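Local coordinates for protein alpha-ketoglutarate-dependent 2,4-dichlorophenoxyacetate dioxygenase (Bradyrhizobium diazoefficiens, PDB 5BKE) that probably uses a bound metal ion and 2-oxoglutarate to oxidise aryloxyalkanoate herbicides such as 2,4-dichlorophenoxyacetate, at residues N141-D146 against V244-W249; F127-A132 against L254-N259; V194-V199 against S209-S214. All blocks are in the same frame, centred on the assembly; numbering follows the deposited sequence.

Interaction 1: residues N141-D146 against V244-W249; sequences NTEFAD and VYVHKW. With OGA (N-oxalylglycine), chain O.
T142 and W249 meet at the wall of the N-oxalylglycine pocket, where strand 142-146 pairs antiparallel with strand 244-247 in the smaller sheet of the double-stranded beta-helix, the cupin-type fold of the TfdA family. The hydroxyl of T142 works in both directions. W249 NE1 donates to T142 OG1 over 2.8 Å, with the oxygen lying in the plane of the indole, and T142 OG1 in turn donates to O4 of N-oxalylglycine at 2.6 Å. With OG1 beside the backbone N (chi1 -53°), the threonine offers its oxygen to ligand and indole, while its branched CB suits a strand. H247 packs against the same indole: its CD2 sits 3.5 Å above the centre of one face. A chain of polar contacts steadies that imidazole, for H247 ND1 shares a hydrogen bond of 2.8 Å with Y245 OH, and H247 NE2 bonds to D253.

F144 and Y245 form a hydrogen-bonded pair, their backbones joined by two N-H...O=C bonds. Their side chains lie side by side on the face of T142 and H247, F144 CD1 lying 3.8 Å from Y245 CD2. On the other face, E143 and V246 also lie alongside one another. The aliphatic part of E143 runs past V246 CG2, and its carboxylate is drawn to R265 and R267, which form salt bridges with OE1 and OE2. Just before strand 142-146 begins, N141 reaches back over the paired strand, its ND2 3.7 Å from V246 CG1. Two waters donate to N141 OD1: one accepts from W249 N, and the other accepts from K248 NZ over 3.1 Å.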
# COMPACT_ATOMS: atom_id res chain seq x y z
N ASN C 141 21.22 -23.82 33.76
CA ASN C 141 20.91 -23.49 32.36
C ASN C 141 21.66 -22.21 31.98
O ASN C 141 21.84 -21.33 32.83
CB ASN C 141 19.40 -23.25 32.15
CG ASN C 141 18.56 -24.51 32.23
OD1 ASN C 141 19.05 -25.65 32.22
ND2 ASN C 141 17.25 -24.31 32.29
N THR C 142 22.08 -22.11 30.73
CA THR C 142 22.65 -20.87 30.22
C THR C 142 21.65 -20.18 29.30
O THR C 142 21.14 -20.78 28.36
CB THR C 142 24.02 -21.08 29.56
OG1 THR C 142 24.87 -21.78 30.47
CG2 THR C 142 24.68 -19.72 29.19
N GLU C 143 21.35 -18.92 29.60
CA GLU C 143 20.35 -18.16 28.86
C GLU C 143 21.04 -17.09 28.02
O GLU C 143 22.05 -16.52 28.46
CB GLU C 143 19.30 -17.54 29.80
CG GLU C 143 18.55 -18.59 30.62
CD GLU C 143 17.41 -18.04 31.46
OE1 GLU C 143 17.27 -16.81 31.64
OE2 GLU C 143 16.65 -18.88 31.99
N PHE C 144 20.49 -16.85 26.83
CA PHE C 144 21.00 -15.89 25.86
C PHE C 144 19.90 -14.91 25.46
O PHE C 144 18.73 -15.30 25.30
CB PHE C 144 21.54 -16.63 24.63
CG PHE C 144 22.68 -17.56 24.94
CD1 PHE C 144 22.45 -18.89 25.34
CD2 PHE C 144 24.00 -17.11 24.84
CE1 PHE C 144 23.51 -19.74 25.64
CE2 PHE C 144 25.07 -17.96 25.14
CZ PHE C 144 24.83 -19.27 25.54
N ALA C 145 20.28 -13.64 25.30
CA ALA C 145 19.35 -12.61 24.88
C ALA C 145 19.87 -11.88 23.64
O ALA C 145 21.07 -11.56 23.55
CB ALA C 145 19.09 -11.64 26.02
N ASP C 146 18.97 -11.66 22.68
CA ASP C 146 19.30 -11.05 21.40
C ASP C 146 19.18 -9.54 21.52
O ASP C 146 18.07 -9.00 21.54
CB ASP C 146 18.38 -11.59 20.29
CG ASP C 146 18.74 -11.06 18.90
OD1 ASP C 146 19.35 -9.97 18.77
OD2 ASP C 146 18.39 -11.75 17.91
N VAL C 244 14.70 -14.19 24.49
CA VAL C 244 15.58 -15.09 25.24
C VAL C 244 15.53 -16.52 24.72
O VAL C 244 14.45 -17.03 24.40
CB VAL C 244 15.33 -15.01 26.78
CG1 VAL C 244 16.11 -16.08 27.54
CG2 VAL C 244 15.71 -13.63 27.31
N TYR C 245 16.71 -17.13 24.60
CA TYR C 245 16.84 -18.55 24.33
C TYR C 245 17.42 -19.23 25.56
O TYR C 245 18.46 -18.80 26.09
CB TYR C 245 17.72 -18.80 23.10
CG TYR C 245 18.26 -20.21 23.01
CD1 TYR C 245 17.45 -21.28 22.61
CD2 TYR C 245 19.60 -20.49 23.34
CE1 TYR C 245 17.96 -22.59 22.54
CE2 TYR C 245 20.12 -21.78 23.26
CZ TYR C 245 19.30 -22.83 22.86
OH TYR C 245 19.82 -24.10 22.79
N VAL C 246 16.76 -20.30 25.99
CA VAL C 246 17.20 -21.06 27.16
C VAL C 246 17.92 -22.32 26.67
O VAL C 246 17.35 -23.13 25.93
CB VAL C 246 16.03 -21.41 28.11
CG1 VAL C 246 16.52 -22.21 29.30
CG2 VAL C 246 15.33 -20.14 28.59
N HIS C 247 19.19 -22.44 27.06
CA HIS C 247 19.96 -23.64 26.75
C HIS C 247 20.00 -24.60 27.93
O HIS C 247 20.47 -24.23 29.02
CB HIS C 247 21.39 -23.35 26.26
CG HIS C 247 22.09 -24.56 25.74
ND1 HIS C 247 21.82 -25.10 24.50
CD2 HIS C 247 23.02 -25.37 26.30
CE1 HIS C 247 22.57 -26.17 24.31
NE2 HIS C 247 23.31 -26.36 25.39
N LYS C 248 19.51 -25.81 27.68
CA LYS C 248 19.56 -26.93 28.60
C LYS C 248 20.75 -27.79 28.19
O LYS C 248 20.81 -28.30 27.06
CB LYS C 248 18.26 -27.72 28.52
CG LYS C 248 17.96 -28.59 29.73
CD LYS C 248 17.14 -29.82 29.33
CE LYS C 248 16.28 -30.34 30.48
NZ LYS C 248 17.07 -30.61 31.71
N TRP C 249 21.70 -27.96 29.11
CA TRP C 249 22.99 -28.58 28.79
C TRP C 249 22.95 -30.10 28.67
O TRP C 249 22.37 -30.79 29.51
CB TRP C 249 24.03 -28.16 29.84
CG TRP C 249 24.47 -26.74 29.71
CD1 TRP C 249 24.06 -25.69 30.48
CD2 TRP C 249 25.39 -26.21 28.76
NE1 TRP C 249 24.67 -24.53 30.06
CE2 TRP C 249 25.50 -24.83 29.01
CE3 TRP C 249 26.15 -26.78 27.72
CZ2 TRP C 249 26.33 -23.98 28.25
CZ3 TRP C 249 26.99 -25.94 26.97
CH2 TRP C 249 27.07 -24.56 27.24
C1 OGA O . 30.97 -17.62 30.36
C2 OGA O . 29.74 -17.71 31.12
C4 OGA O . 28.05 -19.20 32.09
C5 OGA O . 27.99 -20.69 32.35
O1 OGA O . 31.26 -16.51 29.86
O2 OGA O . 31.65 -18.66 30.20
O2' OGA O . 29.26 -16.67 31.57
O3 OGA O . 28.95 -21.19 32.98
N1 OGA O . 29.18 -18.91 31.23
O4 OGA O . 27.01 -21.34 31.91
O HOH W 1 21.17 -27.03 32.02
O HOH W 2 17.83 -27.88 33.05

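Interaction 2: residues F127-A132 against L254-N259; sequences FSLLSA and LVMWDN. With OGA (N-oxalylglycine), chain O.
Strands 127-132 and 254-258 run antiparallel, 165° between their directions, with S128-W257 and L130-V255 as hydrogen-bonded pairs and F127-D258, L129-M256 and S131-L254 as non-hydrogen-bonded ones. On the face of S128 and L130, the indole of W257 is the main feature. Its CG stands between the backbone N and the carbonyl carbon (chi1 60°), which lays the ring across the neighbouring strand. S128 CB rests over one face, 3.4 Å from W257 CE2; a residue as small as serine lets the ring come so close. Further along, L130 CB touches W257 CZ3 at 3.6 Å, and the ring edge faces O1 of N-oxalylglycine, which lies 3.5 Å from W257 CZ2.

Beside the indole, N259 ND2 donates an almost straight bond (167°) of 2.8 Å to S128 OG, which lies in the plane of the amide. S128 OG also bonds to D117 OD2, and N259 OD1 receives D117 N, so both side chains form a second shell for a metal ligand. W257 NE1 adds a weak bond to N259 OD1. An alanine in place of W257 would probably open a gap over S128 and L130 beside the ligand and leave N259 OD1 without its weak indole partner.

The opposite face is largely apolar, apart from S131 and D258. L129 and M256 lie alongside each other, L129 CG 3.8 Å from M256 CB, and M256 CE reaches F127 CD2. F127 CE1, at the ring edge, lies 3.7 Å from D258 CG; the carboxylate itself is held by Q261, H202 and R260. Strand neighbours of this kind make the larger sheet of the double-stranded beta-helix, with its inner face lining the manganese and N-oxalylglycine site formed around H115, D117 and H264.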
# COMPACT_ATOMS: atom_id res chain seq x y z
N PHE C 127 34.08 -13.54 20.07
CA PHE C 127 33.34 -14.79 20.34
C PHE C 127 33.79 -15.44 21.64
O PHE C 127 34.98 -15.40 21.99
CB PHE C 127 33.50 -15.82 19.21
CG PHE C 127 33.00 -15.37 17.86
CD1 PHE C 127 32.08 -14.32 17.72
CD2 PHE C 127 33.42 -16.03 16.71
CE1 PHE C 127 31.62 -13.93 16.47
CE2 PHE C 127 32.96 -15.64 15.45
CZ PHE C 127 32.07 -14.59 15.33
N SER C 128 32.83 -16.04 22.33
CA SER C 128 33.10 -16.95 23.43
C SER C 128 32.58 -18.35 23.10
O SER C 128 31.48 -18.50 22.54
CB SER C 128 32.42 -16.47 24.70
OG SER C 128 32.89 -15.20 25.11
N LEU C 129 33.37 -19.37 23.44
CA LEU C 129 33.06 -20.76 23.08
C LEU C 129 33.06 -21.65 24.32
O LEU C 129 34.12 -21.90 24.89
CB LEU C 129 34.05 -21.28 22.04
CG LEU C 129 34.15 -20.59 20.68
CD1 LEU C 129 34.97 -19.31 20.69
CD2 LEU C 129 34.73 -21.58 19.69
N LEU C 130 31.88 -22.15 24.70
CA LEU C 130 31.72 -22.90 25.95
C LEU C 130 31.46 -24.39 25.76
O LEU C 130 30.48 -24.80 25.10
CB LEU C 130 30.63 -22.26 26.82
CG LEU C 130 30.55 -22.66 28.29
CD1 LEU C 130 31.81 -22.23 29.03
CD2 LEU C 130 29.32 -22.04 28.94
N SER C 131 32.33 -25.20 26.36
CA SER C 131 32.28 -26.66 26.27
C SER C 131 31.87 -27.26 27.61
O SER C 131 32.39 -26.88 28.66
CB SER C 131 33.63 -27.18 25.80
OG SER C 131 33.72 -28.59 25.89
N ALA C 132 30.90 -28.18 27.57
CA ALA C 132 30.38 -28.87 28.76
C ALA C 132 31.12 -30.18 29.00
O ALA C 132 30.93 -31.16 28.27
CB ALA C 132 28.88 -29.11 28.63
N LEU C 254 28.82 -27.88 22.74
CA LEU C 254 29.56 -26.62 22.62
C LEU C 254 28.59 -25.54 22.17
O LEU C 254 27.98 -25.66 21.11
CB LEU C 254 30.77 -26.73 21.67
CG LEU C 254 31.65 -25.46 21.61
CD1 LEU C 254 33.14 -25.79 21.65
CD2 LEU C 254 31.34 -24.53 20.44
N VAL C 255 28.47 -24.51 22.99
CA VAL C 255 27.69 -23.32 22.65
C VAL C 255 28.65 -22.15 22.50
O VAL C 255 29.49 -21.90 23.37
CB VAL C 255 26.57 -23.03 23.68
CG1 VAL C 255 25.76 -21.81 23.29
CG2 VAL C 255 25.63 -24.24 23.80
N MET C 256 28.54 -21.45 21.37
CA MET C 256 29.36 -20.27 21.09
C MET C 256 28.49 -19.07 20.78
O MET C 256 27.46 -19.19 20.10
CB MET C 256 30.39 -20.54 20.00
CG MET C 256 29.86 -20.85 18.61
SD MET C 256 31.16 -21.24 17.41
CE MET C 256 32.19 -19.76 17.44
N TRP C 257 28.90 -17.91 21.28
CA TRP C 257 28.09 -16.71 21.14
C TRP C 257 28.91 -15.49 20.73
O TRP C 257 30.12 -15.41 21.03
CB TRP C 257 27.27 -16.43 22.41
CG TRP C 257 28.07 -16.23 23.67
CD1 TRP C 257 28.57 -15.04 24.15
CD2 TRP C 257 28.45 -17.23 24.63
NE1 TRP C 257 29.23 -15.25 25.33
CE2 TRP C 257 29.18 -16.58 25.65
CE3 TRP C 257 28.26 -18.62 24.72
CZ2 TRP C 257 29.72 -17.26 26.76
CZ3 TRP C 257 28.78 -19.31 25.82
CH2 TRP C 257 29.51 -18.62 26.82
N ASP C 258 28.25 -14.57 20.02
CA ASP C 258 28.84 -13.30 19.67
C ASP C 258 28.53 -12.30 20.77
O ASP C 258 27.36 -11.91 20.97
CB ASP C 258 28.37 -12.81 18.30
CG ASP C 258 29.11 -11.57 17.83
OD1 ASP C 258 30.01 -11.06 18.55
OD2 ASP C 258 28.80 -11.09 16.71
N ASN C 259 29.57 -11.88 21.48
CA ASN C 259 29.43 -10.91 22.59
C ASN C 259 28.99 -9.53 22.10
O ASN C 259 28.41 -8.76 22.86
CB ASN C 259 30.74 -10.82 23.40
CG ASN C 259 30.97 -12.06 24.26
OD1 ASN C 259 30.25 -12.32 25.24
ND2 ASN C 259 31.97 -12.86 23.87
C1 OGA O . 30.97 -17.62 30.36
C2 OGA O . 29.74 -17.71 31.12
C4 OGA O . 28.05 -19.20 32.09
C5 OGA O . 27.99 -20.69 32.35
O1 OGA O . 31.26 -16.51 29.86
O2 OGA O . 31.65 -18.66 30.20
O2' OGA O . 29.26 -16.67 31.57
O3 OGA O . 28.95 -21.19 32.98
N1 OGA O . 29.18 -18.91 31.23
O4 OGA O . 27.01 -21.34 31.91

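Interaction 3: residues V194-V199 against S209-S214; sequences VLQRLV and SLYLSS
Y211 lies against the side chain of Q196 and the carbonyl of R197. Its CG is anti to the backbone N (chi1 -167°), which lays the ring beside Q196 and the R197 carbonyl, with Y211 CB 3.2 Å from R197 O. The ring edge at Y211 CE2 meets Q196 OE1 at 3.5 Å. Q196 CB and CG already lie near CE2, and the bend at chi2 (-81°) folds the amide back to that edge, with amide and ring planes 63° apart. T288 bonds to Q196 OE1 and S119 O to Q196 NE2, so both ends of the amide are anchored, while R200 makes a cation-pi contact with the Y211 ring. The segments belong to a beta hairpin, strand 194-201 with strand 208-210, and pairing ends where Y211 forms the centre of an inverse gamma turn. Just there Y211 N donates a nearly straight bond of 2.7 Å to L198 O. One water donates to both R197 O and Y211 O, linking the backbones as they diverge. L198 CD1 meets L212 CD2 at 3.7 Å. Both leucines also pack on helix 224-238, L198 against L231 and L234, and L212 against N235 and A238.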
# COMPACT_ATOMS: atom_id res chain seq x y z
N VAL C 194 36.14 1.19 32.18
CA VAL C 194 36.31 1.56 30.77
C VAL C 194 34.99 2.07 30.17
O VAL C 194 33.90 1.77 30.67
CB VAL C 194 36.90 0.42 29.89
CG1 VAL C 194 38.20 -0.11 30.47
CG2 VAL C 194 35.89 -0.70 29.68
N LEU C 195 35.12 2.85 29.10
CA LEU C 195 33.97 3.43 28.41
C LEU C 195 33.54 2.54 27.26
O LEU C 195 34.38 1.97 26.56
CB LEU C 195 34.28 4.85 27.89
CG LEU C 195 34.70 5.95 28.89
CD1 LEU C 195 34.96 7.27 28.17
CD2 LEU C 195 33.69 6.15 30.02
N GLN C 196 32.22 2.38 27.11
CA GLN C 196 31.62 1.66 25.98
C GLN C 196 30.34 2.37 25.58
O GLN C 196 29.60 2.86 26.45
CB GLN C 196 31.28 0.20 26.31
CG GLN C 196 32.40 -0.66 26.91
CD GLN C 196 33.38 -1.23 25.89
OE1 GLN C 196 33.28 -1.00 24.69
NE2 GLN C 196 34.35 -1.99 26.38
N ARG C 197 30.07 2.41 24.28
CA ARG C 197 28.79 2.88 23.75
C ARG C 197 27.65 2.00 24.26
O ARG C 197 27.80 0.78 24.34
CB ARG C 197 28.79 2.83 22.22
CG ARG C 197 29.75 3.79 21.53
CD ARG C 197 29.24 5.23 21.52
NE ARG C 197 27.95 5.39 20.84
CZ ARG C 197 27.79 5.55 19.53
NH1 ARG C 197 28.85 5.56 18.73
NH2 ARG C 197 26.58 5.69 19.01
N LEU C 198 26.52 2.63 24.60
CA LEU C 198 25.29 1.92 24.93
C LEU C 198 24.68 1.30 23.68
O LEU C 198 24.06 0.24 23.74
CB LEU C 198 24.29 2.86 25.61
CG LEU C 198 22.95 2.33 26.14
CD1 LEU C 198 23.11 1.15 27.10
CD2 LEU C 198 22.14 3.45 26.81
N VAL C 199 24.85 1.97 22.54
CA VAL C 199 24.33 1.49 21.26
C VAL C 199 25.50 1.21 20.33
O VAL C 199 26.32 2.10 20.03
CB VAL C 199 23.35 2.50 20.62
CG1 VAL C 199 22.82 1.97 19.28
CG2 VAL C 199 22.19 2.78 21.57
N SER C 209 22.49 -2.59 18.10
CA SER C 209 22.15 -3.41 19.26
C SER C 209 22.48 -2.71 20.57
O SER C 209 23.38 -1.85 20.63
CB SER C 209 22.82 -4.79 19.19
OG SER C 209 24.23 -4.66 19.15
N LEU C 210 21.72 -3.07 21.60
CA LEU C 210 21.92 -2.57 22.95
C LEU C 210 23.15 -3.25 23.55
O LEU C 210 23.21 -4.47 23.62
CB LEU C 210 20.68 -2.84 23.80
CG LEU C 210 19.40 -2.04 23.48
CD1 LEU C 210 18.17 -2.61 24.19
CD2 LEU C 210 19.59 -0.58 23.86
N TYR C 211 24.12 -2.45 23.98
CA TYR C 211 25.32 -2.99 24.60
C TYR C 211 25.11 -2.98 26.10
O TYR C 211 25.56 -2.09 26.82
CB TYR C 211 26.58 -2.22 24.19
CG TYR C 211 27.89 -2.92 24.55
CD1 TYR C 211 27.91 -4.18 25.18
CD2 TYR C 211 29.11 -2.32 24.25
CE1 TYR C 211 29.10 -4.80 25.51
CE2 TYR C 211 30.31 -2.94 24.56
CZ TYR C 211 30.31 -4.18 25.18
OH TYR C 211 31.50 -4.79 25.47
N LEU C 212 24.38 -4.00 26.54
CA LEU C 212 24.02 -4.13 27.94
C LEU C 212 24.92 -5.15 28.61
O LEU C 212 25.46 -6.05 27.94
CB LEU C 212 22.54 -4.50 28.07
CG LEU C 212 21.53 -3.53 27.45
CD1 LEU C 212 20.12 -4.07 27.63
CD2 LEU C 212 21.65 -2.12 28.04
N SER C 213 25.09 -5.00 29.92
CA SER C 213 26.02 -5.82 30.71
C SER C 213 25.95 -5.46 32.18
O SER C 213 25.84 -4.28 32.55
CB SER C 213 27.46 -5.66 30.20
OG SER C 213 28.32 -6.64 30.78
N SER C 214 26.04 -6.49 33.03
CA SER C 214 26.16 -6.32 34.49
C SER C 214 27.35 -5.43 34.90
O SER C 214 27.30 -4.77 35.94
CB SER C 214 26.28 -7.68 35.18
OG SER C 214 27.46 -8.34 34.75
O HOH W 3 27.61 -0.18 26.93

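In the fold
Interactions 1 and 2 are strand pairs in the two sheets of the double-stranded beta-helix and touch directly: F144 CE2 lies 3.3 Å from W257 CE3, and W249 CZ2 packs on L130 CD2. Both reach N-oxalylglycine, but interaction 1, partly buried because 244-247 is an outer strand, supplies a hydroxyl bond from the buried T142, with waters and salt bridges elsewhere, whereas interaction 2, wholly buried, offers ring edge and aliphatic contact. Strands 127-132 and 142-146 follow one another in sequence, as do 244-247 and 254-258, so interaction 1 nests within the loop closed by interaction 2. Interaction 3, nested inside both, is a buried contact within a local hairpin, its centre about 20 Å from the other two centres, with a single direct backbone bond.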